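Local coordinates for protein E (Haemophilus influenzae, PDB 3ZH5) that acts as a multifunctional surface adhesin, binding host epithelial cells as well as vitronectin, laminin and plasminogen, and so aids serum resistance and immune evasion, at residues 23-28 with 67-72; 32-37 with 125-130; 71-76 with 121-126. One frame throughout, in Å; residues are numbered along the deposited sequence.

Contact 1 of 3, residues 23-28 with 67-72; sequences VNYYID and VRQYKI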
loop_
_atom_site.group_PDB
_atom_site.type_symbol
_atom_site.label_atom_id
_atom_site.label_comp_id
_atom_site.label_asym_id
_atom_site.label_seq_id
_atom_site.Cartn_x
_atom_site.Cartn_y
_atom_site.Cartn_z
ATOM N N VAL A 23 1.565 -1.380 -12.215
ATOM C CA VAL A 23 2.960 -0.929 -12.151
ATOM C C VAL A 23 3.120 0.290 -11.219
ATOM O O VAL A 23 4.238 0.705 -10.911
ATOM C CB VAL A 23 3.558 -0.630 -13.537
ATOM C CG1 VAL A 23 3.520 -1.900 -14.414
ATOM C CG2 VAL A 23 2.832 0.520 -14.219
ATOM N N ASN A 24 2.013 0.847 -10.749
ATOM C CA ASN A 24 2.077 1.966 -9.792
ATOM C C ASN A 24 1.690 1.609 -8.378
ATOM O O ASN A 24 1.489 2.501 -7.577
ATOM C CB ASN A 24 1.204 3.115 -10.283
ATOM C CG ASN A 24 1.715 3.655 -11.598
ATOM O OD1 ASN A 24 2.913 3.929 -11.700
ATOM N ND2 ASN A 24 0.853 3.737 -12.629
ATOM N N TYR A 25 1.546 0.324 -8.100
ATOM C CA TYR A 25 1.184 -0.109 -6.752
ATOM C C TYR A 25 2.418 -0.787 -6.183
ATOM O O TYR A 25 2.995 -1.654 -6.849
ATOM C CB TYR A 25 0.021 -1.106 -6.826
ATOM C CG TYR A 25 -0.697 -1.332 -5.512
ATOM C CD1 TYR A 25 -0.071 -1.985 -4.485
ATOM C CD2 TYR A 25 -2.014 -0.913 -5.321
ATOM C CE1 TYR A 25 -0.713 -2.198 -3.263
ATOM C CE2 TYR A 25 -2.674 -1.127 -4.124
ATOM C CZ TYR A 25 -2.020 -1.773 -3.095
ATOM O OH TYR A 25 -2.648 -1.986 -1.884
ATOM N N TYR A 26 2.837 -0.390 -4.988
ATOM C CA TYR A 26 4.082 -0.900 -4.398
ATOM C C TYR A 26 3.926 -1.298 -2.921
ATOM O O TYR A 26 3.028 -0.828 -2.218
ATOM C CB TYR A 26 5.166 0.188 -4.416
ATOM C CG TYR A 26 5.486 0.775 -5.757
ATOM C CD1 TYR A 26 4.706 1.798 -6.301
ATOM C CD2 TYR A 26 6.582 0.320 -6.490
ATOM C CE1 TYR A 26 5.007 2.350 -7.576
ATOM C CE2 TYR A 26 6.882 0.869 -7.746
ATOM C CZ TYR A 26 6.109 1.891 -8.260
ATOM O OH TYR A 26 6.419 2.417 -9.526
ATOM N N ILE A 27 4.805 -2.170 -2.461
ATOM C CA ILE A 27 4.995 -2.393 -1.012
ATOM C C ILE A 27 6.176 -1.543 -0.592
ATOM O O ILE A 27 7.188 -1.529 -1.278
ATOM C CB ILE A 27 5.391 -3.836 -0.717
ATOM C CG1 ILE A 27 4.244 -4.776 -1.064
ATOM C CG2 ILE A 27 5.861 -4.007 0.757
ATOM C CD1 ILE A 27 4.698 -6.168 -1.225
ATOM N N ASP A 28 6.054 -0.795 0.498
ATOM C CA ASP A 28 7.182 -0.026 0.966
ATOM C C ASP A 28 7.908 -0.972 1.896
ATOM O O ASP A 28 7.439 -1.289 3.014
ATOM C CB ASP A 28 6.729 1.289 1.601
ATOM C CG ASP A 28 7.838 2.005 2.384
ATOM O OD1 ASP A 28 9.006 1.541 2.393
ATOM O OD2 ASP A 28 7.535 3.086 2.958
ATOM N N VAL A 67 -0.820 7.699 -2.474
ATOM C CA VAL A 67 -1.569 7.281 -1.310
ATOM C C VAL A 67 -0.738 6.261 -0.576
ATOM O O VAL A 67 -0.131 5.403 -1.180
ATOM C CB VAL A 67 -2.871 6.606 -1.734
ATOM C CG1 VAL A 67 -3.781 6.426 -0.540
ATOM C CG2 VAL A 67 -3.548 7.452 -2.784
ATOM N N ARG A 68 -0.715 6.343 0.742
ATOM C CA ARG A 68 -0.065 5.334 1.541
ATOM C C ARG A 68 -1.140 4.650 2.381
ATOM O O ARG A 68 -1.910 5.311 3.077
ATOM C CB ARG A 68 0.973 6.040 2.421
ATOM C CG ARG A 68 1.830 5.162 3.304
ATOM C CD ARG A 68 2.945 5.993 3.941
ATOM N NE ARG A 68 4.090 6.316 3.075
ATOM C CZ ARG A 68 5.108 5.492 2.845
ATOM N NH1 ARG A 68 5.116 4.276 3.379
ATOM N NH2 ARG A 68 6.112 5.871 2.088
ATOM N N GLN A 69 -1.197 3.325 2.339
ATOM C CA GLN A 69 -2.210 2.596 3.084
ATOM C C GLN A 69 -1.582 1.571 3.983
ATOM O O GLN A 69 -0.822 0.723 3.533
ATOM C CB GLN A 69 -3.161 1.893 2.151
ATOM C CG GLN A 69 -4.028 2.872 1.409
ATOM C CD GLN A 69 -5.041 2.196 0.541
ATOM O OE1 GLN A 69 -4.722 1.320 -0.262
ATOM N NE2 GLN A 69 -6.276 2.612 0.686
ATOM N N TYR A 70 -1.931 1.656 5.254
ATOM C CA TYR A 70 -1.452 0.721 6.254
ATOM C C TYR A 70 -2.218 -0.570 6.175
ATOM O O TYR A 70 -3.464 -0.592 6.347
ATOM C CB TYR A 70 -1.678 1.342 7.611
ATOM C CG TYR A 70 -0.961 0.669 8.779
ATOM C CD1 TYR A 70 -1.173 -0.668 9.082
ATOM C CD2 TYR A 70 -0.083 1.382 9.564
ATOM C CE1 TYR A 70 -0.494 -1.278 10.156
ATOM C CE2 TYR A 70 0.594 0.790 10.619
ATOM C CZ TYR A 70 0.374 -0.541 10.919
ATOM O OH TYR A 70 1.088 -1.117 11.997
ATOM N N LYS A 71 -1.500 -1.647 5.921
ATOM C CA LYS A 71 -2.084 -2.991 5.848
ATOM C C LYS A 71 -1.567 -3.907 6.957
ATOM O O LYS A 71 -0.425 -3.758 7.384
ATOM C CB LYS A 71 -1.708 -3.644 4.507
ATOM C CG LYS A 71 -2.074 -2.799 3.305
ATOM C CD LYS A 71 -3.597 -2.701 3.106
ATOM C CE LYS A 71 -3.878 -2.234 1.677
ATOM N NZ LYS A 71 -5.283 -1.888 1.448
ATOM N N ILE A 72 -2.372 -4.915 7.316
ATOM C CA ILE A 72 -1.937 -5.984 8.155
ATOM C C ILE A 72 -2.324 -7.261 7.458
ATOM O O ILE A 72 -3.517 -7.491 7.114
ATOM C CB ILE A 72 -2.601 -5.958 9.566
ATOM C CG1 ILE A 72 -2.255 -4.663 10.309
ATOM C CG2 ILE A 72 -2.205 -7.204 10.339
ATOM C CD1 ILE A 72 -3.047 -4.409 11.570
HETATM O O HOH W 1 -5.040 -1.299 -1.254
#
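Asp-28 and Arg-68 each hold CG anti to the backbone N (chi1 167° and -177°), and a bend at chi3 swings the arginine's guanidinium round to the carboxylate. Their strands are next-but-one neighbours in the antiparallel sheet, with 41-50 between them, so side chains and one bridging water do the joining. The axes of segments 25-28 and 67-72 pass 9.2 Å apart at their closest. Arg-68 NH1 donates to the anti lone pair of Asp-28 OD2 over 2.7 Å, with the oxygen close to the guanidinium plane; NH2 adds only a weak bond of 3.2 Å to the same atom. The two planes stand 68° apart and both nitrogens meet the same oxygen, OD2, while OD1 accepts from Glu-30 N. Asp-45 of the intervening strand is a second salt-bridge partner of NH1, and Gly-93 O accepts a hydrogen bond from NE. The sheet's other face illustrates a gap bridged by solvent: Tyr-25, Gln-69 and Lys-71 converge there. Gln-69 NE2 is also hydrogen-bonded to Thr-85 and Lys-71 NZ to Gln-82. Water 1 lies at the edge of the Tyr-25 ring, 2.6 Å from its OH, donates to Gln-69 OE1 and accepts from Lys-71 NZ, both at 2.8 Å.

Contact 2 of 3, residues 32-37 with 125-130; sequences IWVDNQ and ANYGKA. With EDO (1,2-ethanediol), chain C.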
loop_
_atom_site.group_PDB
_atom_site.type_symbol
_atom_site.label_atom_id
_atom_site.label_comp_id
_atom_site.label_asym_id
_atom_site.label_seq_id
_atom_site.Cartn_x
_atom_site.Cartn_y
_atom_site.Cartn_z
ATOM N N ILE A 32 7.862 -2.532 6.728
ATOM C CA ILE A 32 7.404 -3.866 7.143
ATOM C C ILE A 32 7.744 -4.139 8.619
ATOM O O ILE A 32 8.875 -3.913 9.072
ATOM C CB ILE A 32 8.016 -4.968 6.229
ATOM C CG1 ILE A 32 7.422 -4.831 4.831
ATOM C CG2 ILE A 32 7.818 -6.394 6.796
ATOM C CD1 ILE A 32 7.999 -5.723 3.744
ATOM N N TRP A 33 6.755 -4.616 9.360
ATOM C CA TRP A 33 6.946 -5.008 10.782
ATOM C C TRP A 33 6.348 -6.382 10.977
ATOM O O TRP A 33 5.158 -6.588 10.710
ATOM C CB TRP A 33 6.236 -4.073 11.709
ATOM C CG TRP A 33 6.468 -4.454 13.112
ATOM C CD1 TRP A 33 7.671 -4.454 13.748
ATOM C CD2 TRP A 33 5.497 -4.912 14.065
ATOM N NE1 TRP A 33 7.515 -4.867 15.058
ATOM C CE2 TRP A 33 6.180 -5.157 15.267
ATOM C CE3 TRP A 33 4.103 -5.132 14.019
ATOM C CZ2 TRP A 33 5.535 -5.600 16.411
ATOM C CZ3 TRP A 33 3.466 -5.576 15.164
ATOM C CH2 TRP A 33 4.181 -5.811 16.346
ATOM N N VAL A 34 7.162 -7.336 11.377
ATOM C CA VAL A 34 6.653 -8.677 11.641
ATOM C C VAL A 34 6.313 -8.732 13.121
ATOM O O VAL A 34 7.150 -8.414 13.925
ATOM C CB VAL A 34 7.687 -9.731 11.314
ATOM C CG1 VAL A 34 7.205 -11.124 11.745
ATOM C CG2 VAL A 34 7.987 -9.710 9.795
ATOM N N ASP A 35 5.081 -9.118 13.456
ATOM C CA ASP A 35 4.616 -9.196 14.860
ATOM C C ASP A 35 5.450 -10.125 15.725
ATOM O O ASP A 35 5.772 -11.265 15.313
ATOM C CB ASP A 35 3.130 -9.658 14.859
ATOM C CG ASP A 35 2.470 -9.543 16.218
ATOM O OD1 ASP A 35 2.590 -10.470 17.033
ATOM O OD2 ASP A 35 1.735 -8.563 16.421
ATOM N N ASN A 36 5.842 -9.659 16.929
ATOM C CA ASN A 36 6.687 -10.482 17.772
ATOM C C ASN A 36 5.953 -11.703 18.287
ATOM O O ASN A 36 6.578 -12.744 18.520
ATOM C CB ASN A 36 7.232 -9.679 18.981
ATOM C CG ASN A 36 6.114 -8.948 19.764
ATOM O OD1 ASN A 36 5.521 -7.982 19.259
ATOM N ND2 ASN A 36 5.831 -9.414 20.992
ATOM N N GLN A 37 4.653 -11.544 18.577
ATOM C CA GLN A 37 3.919 -12.598 19.241
ATOM C C GLN A 37 3.511 -13.663 18.239
ATOM O O GLN A 37 3.627 -14.858 18.517
ATOM C CB GLN A 37 2.683 -12.046 19.973
ATOM C CG GLN A 37 2.007 -13.037 20.875
ATOM C CD GLN A 37 2.774 -13.258 22.174
ATOM O OE1 GLN A 37 3.879 -12.783 22.320
ATOM N NE2 GLN A 37 2.204 -14.016 23.084
ATOM N N ALA A 125 6.622 -15.111 1.542
ATOM C CA ALA A 125 7.831 -15.813 1.146
ATOM C C ALA A 125 9.084 -15.258 1.801
ATOM O O ALA A 125 10.015 -16.024 2.075
ATOM C CB ALA A 125 7.995 -15.769 -0.363
ATOM N N ASN A 126 9.167 -13.941 1.981
ATOM C CA ASN A 126 10.424 -13.366 2.456
ATOM C C ASN A 126 10.465 -13.026 3.966
ATOM O O ASN A 126 11.552 -12.936 4.520
ATOM C CB ASN A 126 10.807 -12.146 1.642
ATOM C CG ASN A 126 11.201 -12.523 0.190
ATOM O OD1 ASN A 126 12.370 -12.698 -0.140
ATOM N ND2 ASN A 126 10.185 -12.683 -0.661
ATOM N N TYR A 127 9.294 -12.850 4.558
ATOM C CA TYR A 127 9.167 -12.400 5.947
ATOM C C TYR A 127 8.373 -13.378 6.820
ATOM O O TYR A 127 8.661 -13.512 8.012
ATOM C CB TYR A 127 8.520 -11.023 5.987
ATOM C CG TYR A 127 9.296 -9.914 5.306
ATOM C CD1 TYR A 127 9.220 -9.724 3.922
ATOM C CD2 TYR A 127 10.107 -9.057 6.040
ATOM C CE1 TYR A 127 9.895 -8.711 3.312
ATOM C CE2 TYR A 127 10.797 -8.029 5.427
ATOM C CZ TYR A 127 10.695 -7.871 4.060
ATOM O OH TYR A 127 11.385 -6.862 3.439
ATOM N N GLY A 128 7.378 -14.047 6.237
ATOM C CA GLY A 128 6.663 -15.140 6.888
ATOM C C GLY A 128 7.512 -16.408 6.932
ATOM O O GLY A 128 7.275 -17.322 7.722
ATOM N N LYS A 129 8.491 -16.473 6.037
ATOM C CA LYS A 129 9.612 -17.401 6.166
ATOM C C LYS A 129 9.279 -18.887 5.948
ATOM O O LYS A 129 10.027 -19.772 6.395
ATOM C CB LYS A 129 10.270 -17.193 7.540
ATOM C CG LYS A 129 11.229 -16.020 7.584
ATOM C CD LYS A 129 12.647 -16.518 7.579
ATOM C CE LYS A 129 12.950 -17.344 6.330
ATOM N NZ LYS A 129 14.410 -17.450 6.107
ATOM N N ALA A 130 8.203 -19.168 5.219
ATOM C CA ALA A 130 7.742 -20.548 5.086
ATOM C C ALA A 130 7.578 -21.017 3.636
ATOM O O ALA A 130 7.512 -20.216 2.698
ATOM C CB ALA A 130 6.435 -20.743 5.858
HETATM C C1 EDO C . -2.711 -7.735 14.751
HETATM O O1 EDO C . -3.741 -8.738 14.833
HETATM C C2 EDO C . -1.398 -8.265 15.331
HETATM O O2 EDO C . -0.248 -7.611 14.745
#
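Val-34, at the end of its strand, and Tyr-127, in the widened pi-type turn that finishes helix 115-128, bring their CA atoms within 7.3 Å of each other, the nearest such pair across the two segments. What fills the interval is a worked example of an aliphatic side chain set across the face of an aromatic ring. Tyr-127 holds CG anti to its carbonyl carbon: chi1 -62° sends the side chain back along the strand, and chi2 82° turns one ring face to Ile-32. Both branches of that isoleucine rest on this face, its side chain meeting the tyrosine at about a right angle. The CD1 methyl of Ile-32 makes a CH-pi contact, 3.9 Å from the centroid of the Tyr-127 ring and 29° off its normal, and sits nearest to CZ at 3.5 Å. Ile-32 CG2 lies toward the rim over the other end of the same face, 3.6 Å from Tyr-127 CD2. Val-34 meets the root of the tyrosine, its CG2 4.1 Å from Tyr-127 CB. Trp-33, between Ile-32 and Val-34 in sequence, points away from the helix and packs edge-to-face with His-43. On that far side an ethanediol, probably from the crystallisation liquor, donates through O2 to Asp-35 OD2 (2.8 Å) and is also hydrogen-bonded to His-43. No hydrogen bond links the two segments. Between them this surface contact is apolar, van der Waals and CH-pi, and the weak hydrogen bond between Tyr-127 OH and Ser-29 adds a polar element from the same strand.

Contact 3 of 3, residues 71-76 with 121-126; sequences KILNCA and QIICAN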
loop_
_atom_site.group_PDB
_atom_site.type_symbol
_atom_site.label_atom_id
_atom_site.label_comp_id
_atom_site.label_asym_id
_atom_site.label_seq_id
_atom_site.Cartn_x
_atom_site.Cartn_y
_atom_site.Cartn_z
ATOM N N LYS A 71 -1.500 -1.647 5.921
ATOM C CA LYS A 71 -2.084 -2.991 5.848
ATOM C C LYS A 71 -1.567 -3.907 6.957
ATOM O O LYS A 71 -0.425 -3.758 7.384
ATOM C CB LYS A 71 -1.708 -3.644 4.507
ATOM C CG LYS A 71 -2.074 -2.799 3.305
ATOM C CD LYS A 71 -3.597 -2.701 3.106
ATOM C CE LYS A 71 -3.878 -2.234 1.677
ATOM N NZ LYS A 71 -5.283 -1.888 1.448
ATOM N N ILE A 72 -2.372 -4.915 7.316
ATOM C CA ILE A 72 -1.937 -5.984 8.155
ATOM C C ILE A 72 -2.324 -7.261 7.458
ATOM O O ILE A 72 -3.517 -7.491 7.114
ATOM C CB ILE A 72 -2.601 -5.958 9.566
ATOM C CG1 ILE A 72 -2.255 -4.663 10.309
ATOM C CG2 ILE A 72 -2.205 -7.204 10.339
ATOM C CD1 ILE A 72 -3.047 -4.409 11.570
ATOM N N LEU A 73 -1.297 -8.079 7.234
ATOM C CA LEU A 73 -1.444 -9.378 6.603
ATOM C C LEU A 73 -1.230 -10.534 7.562
ATOM O O LEU A 73 -0.214 -10.605 8.252
ATOM C CB LEU A 73 -0.470 -9.478 5.398
ATOM C CG LEU A 73 -0.321 -10.842 4.735
ATOM C CD1 LEU A 73 -1.600 -11.119 3.958
ATOM C CD2 LEU A 73 0.920 -10.841 3.793
ATOM N N ASN A 74 -2.155 -11.487 7.550
ATOM C CA ASN A 74 -1.936 -12.778 8.167
ATOM C C ASN A 74 -1.538 -13.857 7.131
ATOM O O ASN A 74 -2.357 -14.278 6.324
ATOM C CB ASN A 74 -3.183 -13.200 8.926
ATOM C CG ASN A 74 -2.954 -14.426 9.769
ATOM O OD1 ASN A 74 -1.869 -15.014 9.750
ATOM N ND2 ASN A 74 -3.945 -14.791 10.554
ATOM N N CYS A 75 -0.289 -14.299 7.171
ATOM C CA CYS A 75 0.255 -15.229 6.176
ATOM C C CYS A 75 -0.329 -16.623 6.301
ATOM O O CYS A 75 -0.209 -17.425 5.377
ATOM C CB CYS A 75 1.798 -15.307 6.253
ATOM S SG CYS A 75 2.564 -13.797 5.720
ATOM N N ALA A 76 -0.955 -16.933 7.428
ATOM C CA ALA A 76 -1.506 -18.279 7.632
ATOM C C ALA A 76 -2.860 -18.479 6.893
ATOM O O ALA A 76 -3.213 -19.592 6.507
ATOM C CB ALA A 76 -1.673 -18.556 9.114
ATOM N N GLN A 121 2.037 -13.105 -1.437
ATOM C CA GLN A 121 3.004 -14.142 -1.825
ATOM C C GLN A 121 4.412 -13.657 -1.603
ATOM O O GLN A 121 5.276 -14.409 -1.121
ATOM C CB GLN A 121 2.839 -14.516 -3.316
ATOM C CG GLN A 121 1.454 -15.002 -3.615
ATOM C CD GLN A 121 1.397 -16.499 -3.846
ATOM O OE1 GLN A 121 1.458 -16.968 -4.996
ATOM N NE2 GLN A 121 1.258 -17.264 -2.756
ATOM N N ILE A 122 4.678 -12.407 -1.960
ATOM C CA ILE A 122 6.029 -11.885 -1.817
ATOM C C ILE A 122 6.368 -11.676 -0.357
ATOM O O ILE A 122 7.447 -12.058 0.099
ATOM C CB ILE A 122 6.172 -10.568 -2.517
ATOM C CG1 ILE A 122 6.016 -10.814 -4.045
ATOM C CG2 ILE A 122 7.549 -9.932 -2.264
ATOM C CD1 ILE A 122 6.035 -9.568 -4.924
ATOM N N ILE A 123 5.446 -11.058 0.380
ATOM C CA ILE A 123 5.756 -10.752 1.776
ATOM C C ILE A 123 5.937 -12.033 2.562
ATOM O O ILE A 123 6.923 -12.187 3.310
ATOM C CB ILE A 123 4.707 -9.867 2.441
ATOM C CG1 ILE A 123 4.912 -8.432 2.009
ATOM C CG2 ILE A 123 4.864 -9.894 4.008
ATOM C CD1 ILE A 123 3.676 -7.614 2.228
ATOM N N CYS A 124 5.020 -12.969 2.375
ATOM C CA CYS A 124 5.055 -14.190 3.157
ATOM C C CYS A 124 6.270 -15.036 2.827
ATOM O O CYS A 124 6.876 -15.602 3.720
ATOM C CB CYS A 124 3.761 -14.969 2.990
ATOM S SG CYS A 124 2.348 -13.979 3.633
ATOM N N ALA A 125 6.622 -15.111 1.542
ATOM C CA ALA A 125 7.831 -15.813 1.146
ATOM C C ALA A 125 9.084 -15.258 1.801
ATOM O O ALA A 125 10.015 -16.024 2.075
ATOM C CB ALA A 125 7.995 -15.769 -0.363
ATOM N N ASN A 126 9.167 -13.941 1.981
ATOM C CA ASN A 126 10.424 -13.366 2.456
ATOM C C ASN A 126 10.465 -13.026 3.966
ATOM O O ASN A 126 11.552 -12.936 4.520
ATOM C CB ASN A 126 10.807 -12.146 1.642
ATOM C CG ASN A 126 11.201 -12.523 0.190
ATOM O OD1 ASN A 126 12.370 -12.698 -0.140
ATOM N ND2 ASN A 126 10.185 -12.683 -0.661
#
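The carbonyl oxygen of Ile-122, in the helical turn that carries the disulfide residue Cys-124, is gripped twice by Asn-126: by its backbone N at 3.2 Å and by its side-chain ND2 at 2.9 Å. The amide folds back on its own helix, within the wider pi-type turn at 124-126, and its bond is almost straight (173°) and lies in the carbonyl plane on a lone pair. Across the contact the joint is covalent. Cys-75 SG and Cys-124 SG are bonded at 2.1 Å, with a left-handed disulfide torsion of -85°, near the relaxed value. Both sulfurs stand anti to their own carbonyl carbons, and the CA atoms of Cys-75 and Cys-124 lie 5.8 Å apart. Leu-73, with CG anti to its backbone N (chi1 171°), flanks the bridge: its CD2 methyl presses on Cys-124 SG at 3.5 Å and also meets Ile-123 CG2 at 4.1 Å. On the strand side, Asn-74 closes an Asx turn in which Ala-76 N donates to Asn-74 OD1 over 3.1 Å, from well above the carbonyl plane; Cys-75 is the residue this turn encloses, just where the strand ends. The contact shows how a disulfide can be combined with apolar packing to tie a helix to a sheet. Leu-73 also touches Leu-80 of strand 79-88, while Ile-123 packs on Ile-27 and Phe-44, so helix 115-128 lies against several neighbouring strands of the antiparallel sheet.

Overall arrangement
The three contacts share one antiparallel sheet and, in two cases, the C-terminal helix 115-128. Contact 1 lies at the centre of the chain and joins strands 25-34 and 64-74. Contacts 2 and 3, centred 7 Å apart, fasten the last turns of the helix to the C-terminal ends of those strands, contact 2 by apolar packing, contact 3 with a disulfide. Their centres lie 17 Å and 13 Å from that of contact 1, and Ile-27 bridges the distance by packing on Ile-32 and Ile-123. Along the chain the segments run 23-28, 32-37, 67-72, 71-76, then the helix, so the chain's C-terminal part closes back onto strands 25-34 and 64-74.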